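Local coordinates for protein siroheme decarboxylase (Hydrogenobacter thermophilus, PDB 4CH7) that decarboxylates siroheme to 12,18-didecarboxysiroheme, probably by way of the monodecarboxylated intermediate, in the biosynthesis of heme d1, at residues 52-58 with 216-222; 14-18 with 208-212. Residue numbers count along the deposited sequence, not the author numbering.

Interaction 1. Residues 52-58 with 216-222; sequences HIAPIYD and VLRRISA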
# COMPACT_ATOMS: atom_id res chain seq x y z
N HIS A 52 6.16 11.02 -8.25
CA HIS A 52 6.71 11.22 -6.93
C HIS A 52 8.06 10.55 -6.80
O HIS A 52 8.51 9.84 -7.70
CB HIS A 52 5.74 10.66 -5.89
CG HIS A 52 5.65 11.47 -4.64
ND1 HIS A 52 6.03 10.98 -3.41
CD2 HIS A 52 5.22 12.73 -4.43
CE1 HIS A 52 5.84 11.91 -2.49
NE2 HIS A 52 5.34 12.99 -3.08
N ILE A 53 8.71 10.80 -5.67
CA ILE A 53 9.97 10.18 -5.32
C ILE A 53 10.07 10.26 -3.80
O ILE A 53 10.00 11.34 -3.22
CB ILE A 53 11.15 10.88 -6.02
CG1 ILE A 53 12.49 10.38 -5.48
CG2 ILE A 53 11.04 12.40 -5.91
CD1 ILE A 53 13.62 10.58 -6.46
N ALA A 54 10.19 9.10 -3.16
CA ALA A 54 10.00 9.03 -1.72
C ALA A 54 10.59 7.77 -1.13
O ALA A 54 10.82 6.79 -1.84
CB ALA A 54 8.52 9.13 -1.38
N PRO A 55 10.83 7.78 0.19
CA PRO A 55 11.17 6.54 0.90
C PRO A 55 9.98 5.59 0.88
O PRO A 55 8.84 6.05 0.91
CB PRO A 55 11.41 7.02 2.33
CG PRO A 55 11.80 8.46 2.20
CD PRO A 55 10.98 8.97 1.05
N ILE A 56 10.24 4.29 0.83
CA ILE A 56 9.18 3.30 0.98
C ILE A 56 9.42 2.54 2.28
O ILE A 56 10.44 1.86 2.43
CB ILE A 56 9.09 2.33 -0.23
CG1 ILE A 56 8.39 3.00 -1.41
CG2 ILE A 56 8.31 1.08 0.15
CD1 ILE A 56 9.24 3.98 -2.18
N TYR A 57 8.49 2.67 3.22
CA TYR A 57 8.61 2.01 4.52
C TYR A 57 7.76 0.75 4.56
O TYR A 57 6.69 0.71 3.96
CB TYR A 57 8.21 2.96 5.64
CG TYR A 57 9.20 4.08 5.90
CD1 TYR A 57 10.32 3.86 6.68
CD2 TYR A 57 9.01 5.34 5.36
CE1 TYR A 57 11.23 4.87 6.92
CE2 TYR A 57 9.92 6.36 5.59
CZ TYR A 57 11.02 6.12 6.38
OH TYR A 57 11.93 7.12 6.62
N ASP A 58 8.24 -0.28 5.26
CA ASP A 58 7.47 -1.50 5.41
C ASP A 58 6.41 -1.31 6.50
O ASP A 58 6.74 -1.04 7.65
CB ASP A 58 8.38 -2.68 5.75
CG ASP A 58 7.63 -3.99 5.85
OD1 ASP A 58 7.00 -4.24 6.90
OD2 ASP A 58 7.67 -4.78 4.88
N VAL A 216 12.84 -2.03 7.77
CA VAL A 216 11.84 -1.02 8.08
C VAL A 216 11.78 -0.02 6.93
O VAL A 216 10.70 0.40 6.50
CB VAL A 216 12.17 -0.27 9.38
CG1 VAL A 216 11.04 0.68 9.75
CG2 VAL A 216 12.42 -1.25 10.50
N LEU A 217 12.96 0.36 6.44
CA LEU A 217 13.07 1.16 5.23
C LEU A 217 13.40 0.24 4.06
O LEU A 217 14.47 -0.37 4.03
CB LEU A 217 14.16 2.22 5.38
CG LEU A 217 14.38 3.15 4.17
CD1 LEU A 217 13.10 3.88 3.83
CD2 LEU A 217 15.51 4.14 4.44
N ARG A 218 12.47 0.12 3.11
CA ARG A 218 12.70 -0.71 1.93
C ARG A 218 13.69 -0.07 0.99
O ARG A 218 14.71 -0.67 0.63
CB ARG A 218 11.39 -0.97 1.19
CG ARG A 218 10.50 -2.03 1.80
CD ARG A 218 9.31 -2.31 0.90
NE ARG A 218 8.42 -3.34 1.44
CZ ARG A 218 7.12 -3.17 1.66
NH1 ARG A 218 6.55 -2.00 1.40
NH2 ARG A 218 6.40 -4.16 2.15
N ARG A 219 13.39 1.17 0.60
CA ARG A 219 14.18 1.89 -0.39
C ARG A 219 13.68 3.32 -0.51
O ARG A 219 12.61 3.66 -0.01
CB ARG A 219 14.08 1.20 -1.75
CG ARG A 219 12.66 1.14 -2.27
CD ARG A 219 12.42 -0.11 -3.11
NE ARG A 219 13.21 -0.10 -4.34
CZ ARG A 219 12.82 0.48 -5.47
NH1 ARG A 219 11.65 1.11 -5.53
NH2 ARG A 219 13.59 0.44 -6.54
N ILE A 220 14.47 4.15 -1.19
CA ILE A 220 14.02 5.48 -1.58
C ILE A 220 14.03 5.53 -3.10
O ILE A 220 15.08 5.38 -3.72
CB ILE A 220 14.95 6.57 -1.03
CG1 ILE A 220 14.95 6.53 0.50
CG2 ILE A 220 14.53 7.94 -1.53
CD1 ILE A 220 15.86 7.55 1.14
N SER A 221 12.86 5.72 -3.71
CA SER A 221 12.77 5.68 -5.16
C SER A 221 11.61 6.50 -5.71
O SER A 221 10.70 6.88 -4.99
CB SER A 221 12.63 4.24 -5.65
OG SER A 221 13.83 3.51 -5.47
N ALA A 222 11.68 6.76 -7.01
CA ALA A 222 10.54 7.29 -7.75
C ALA A 222 9.76 6.09 -8.28
O ALA A 222 10.36 5.06 -8.61
CB ALA A 222 11.01 8.16 -8.89
O HOH W 1 4.17 -1.51 3.40
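Two strands far apart in sequence can form a small sheet of their own, and residues 53-57 and 217-222 do so here. They run antiparallel, with axes 4.5 Å apart at the closest and N-to-C directions 157° apart. Ala54 and Ser221 make a hydrogen-bonded pair, Ala54 N to Ser221 O at 2.9 Å and Ser221 N to Ala54 O at 3.0 Å. At Pro55, which has no amide hydrogen, the pairing with Ile220 is of the non-hydrogen-bonded kind, so the ring costs the ladder nothing. Ile56 then faces both Arg218 and Arg219, a classic beta bulge: Ile56 N donates to Arg219 O (2.6 Å), while Ile56 O receives Arg218 N (2.8 Å). Beyond the shifted register, Asp58 N reaches Val216 O at 2.8 Å.

One face of the ladder is apolar, carrying Pro55, Tyr57, Leu217 and Ile220. Leu217 CD1 lies over the Tyr57 ring, 4.0 Å from its centroid, in a CH-pi contact. Arg218, one of the two bulge residues, runs past Ile56, its CD 3.6 Å from Ile56 CG2, toward Asp58. Their salt bridge, NH2 of Arg218 to OD2 of Asp58 at 3.1 Å, is purely electrostatic, because the oxygen lies well out of the guanidinium plane; Asp58 OD1 accepts Leu61 N.

Each strand follows the third helix of its helix-turn-helix unit, 34-47 or 201-213, so the sheet couples the two units. Its apolar face packs on helix 201-213, Leu208 touching Tyr57, and Tyr57 OH is hydrogen-bonded to Thr179 OG1 at the end of helix 170-179.

Interaction 2. Residues 14-18 with 208-212; sequences KDIPL and LSALK
A loop can be held against a helix by one charged pair and one leucine, as residues 14-18 and 208-212 illustrate. The first segment is extended but irregular, with phi/psi near -59/127° at Asp15, -87/125° at Ile16, -58/140° at Pro17 and -81/77° at Leu18. The second is one turn inside helix 201-213, closed by Lys212 N to Leu208 O at 3.0 Å. The nearest CA atoms, of Leu18 and Ser209, are 6.9 Å apart, so side chains bridge the gap, and the buried surface is a modest 254 Å².

Leu208 comes first, its CA-to-CB bond directed at the loop. Leu18, chi1 m and chi2 t, points back, and its CD1 rests 4.1 Å from Leu208 CB and 3.8 Å from Leu208 C. The same methyl, Leu18 CD1, lies 3.7 Å from Ser209 N, covering the helix backbone; Ser209 OG turns to Leu205 O of its own helix. Ala210 and Leu211 face elsewhere, Leu211 packing on Leu217. One turn beyond Leu208, Lys212 again faces the loop. With chi1 t but chi2 near 130° and chi3 near 91°, both between wells, Lys212 bends past Leu18, placing its CE 3.7 Å from Leu18 CD1, and its NZ donates to Asp15 OD2 in a salt bridge modelled very short, at 2.3 Å. Asp15, also chi1 t, turns its other oxygen, OD1, to Ile220 N, so one carboxylate serves both helix and strand.

Leu18 and Leu208 also meet at Phe190. The arrangement is an interface between two helix-turn-helix domains of one chain, the first lending the loop between helices 4-11 and 22-30, the second its helix 201-213.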
# COMPACT_ATOMS: atom_id res chain seq x y z
N LYS A 14 15.57 2.84 -9.17
CA LYS A 14 16.43 2.02 -8.33
C LYS A 14 16.53 2.68 -6.96
O LYS A 14 16.27 3.88 -6.83
CB LYS A 14 17.82 1.87 -8.95
CG LYS A 14 17.82 1.30 -10.36
CD LYS A 14 19.22 0.97 -10.84
CE LYS A 14 19.83 -0.16 -10.03
NZ LYS A 14 21.11 -0.66 -10.64
N ASP A 15 16.90 1.91 -5.94
CA ASP A 15 17.07 2.46 -4.60
C ASP A 15 18.12 3.56 -4.61
O ASP A 15 19.23 3.37 -5.10
CB ASP A 15 17.46 1.36 -3.62
CG ASP A 15 17.54 1.86 -2.19
OD1 ASP A 15 16.93 2.91 -1.88
OD2 ASP A 15 18.20 1.20 -1.36
N ILE A 16 17.75 4.73 -4.09
CA ILE A 16 18.63 5.88 -4.07
C ILE A 16 19.51 5.85 -2.82
O ILE A 16 18.99 5.77 -1.70
CB ILE A 16 17.82 7.19 -4.15
CG1 ILE A 16 17.06 7.23 -5.47
CG2 ILE A 16 18.72 8.41 -4.02
CD1 ILE A 16 16.32 8.51 -5.69
N PRO A 17 20.84 5.91 -3.00
CA PRO A 17 21.80 5.69 -1.91
C PRO A 17 21.64 6.63 -0.73
O PRO A 17 21.37 7.82 -0.92
CB PRO A 17 23.16 5.92 -2.59
CG PRO A 17 22.86 6.72 -3.82
CD PRO A 17 21.51 6.24 -4.27
N LEU A 18 21.79 6.10 0.47
CA LEU A 18 21.74 6.90 1.68
C LEU A 18 23.08 7.59 1.91
O LEU A 18 23.89 7.15 2.74
CB LEU A 18 21.36 6.03 2.88
CG LEU A 18 19.98 5.39 2.80
CD1 LEU A 18 19.79 4.36 3.90
CD2 LEU A 18 18.91 6.46 2.90
N LEU A 208 18.82 5.95 9.24
CA LEU A 208 18.12 5.50 8.05
C LEU A 208 18.72 4.20 7.53
O LEU A 208 18.00 3.30 7.10
CB LEU A 208 18.15 6.58 6.97
CG LEU A 208 17.27 7.80 7.26
CD1 LEU A 208 17.37 8.83 6.15
CD2 LEU A 208 15.83 7.37 7.46
N SER A 209 20.04 4.11 7.59
CA SER A 209 20.74 2.89 7.19
C SER A 209 20.32 1.71 8.05
O SER A 209 20.04 0.63 7.54
CB SER A 209 22.26 3.10 7.27
OG SER A 209 22.66 4.20 6.47
N ALA A 210 20.27 1.93 9.36
CA ALA A 210 19.88 0.88 10.30
C ALA A 210 18.45 0.39 10.06
O ALA A 210 18.17 -0.80 10.15
CB ALA A 210 20.04 1.37 11.73
N LEU A 211 17.56 1.33 9.77
CA LEU A 211 16.18 1.00 9.43
C LEU A 211 16.12 0.19 8.14
O LEU A 211 15.28 -0.70 7.99
CB LEU A 211 15.33 2.26 9.30
CG LEU A 211 15.04 3.03 10.59
CD1 LEU A 211 14.31 4.33 10.31
CD2 LEU A 211 14.24 2.16 11.54
N LYS A 212 17.03 0.49 7.21
CA LYS A 212 17.11 -0.24 5.95
C LYS A 212 17.67 -1.65 6.19
O LYS A 212 17.20 -2.62 5.59
CB LYS A 212 17.97 0.51 4.93
CG LYS A 212 18.04 -0.19 3.58
CD LYS A 212 17.73 0.76 2.44
CE LYS A 212 18.99 1.41 1.90
NZ LYS A 212 18.72 2.21 0.67

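Overall arrangement
From the N terminus, the chain passes helix 4-11 and supplies residues 14-18, then two more helices and strand 53-57. It next runs through the first AsnC-like domain before returning to helix 201-213 of the second helix-turn-helix domain and, a short turn later, to strand 217-222. Interaction 2 closes a loop of 189 intervening residues and interaction 1 one of 157. The two loops cross, because the segments alternate along the chain. Their centres are 8 Å apart, and they meet where Ile16 N lies 2.8 Å from Ile220 O, a probable hydrogen bond. Together they bind the two helix-turn-helix domains into one unit, apart from the eight-stranded barrel to which both AsnC-like domains contribute.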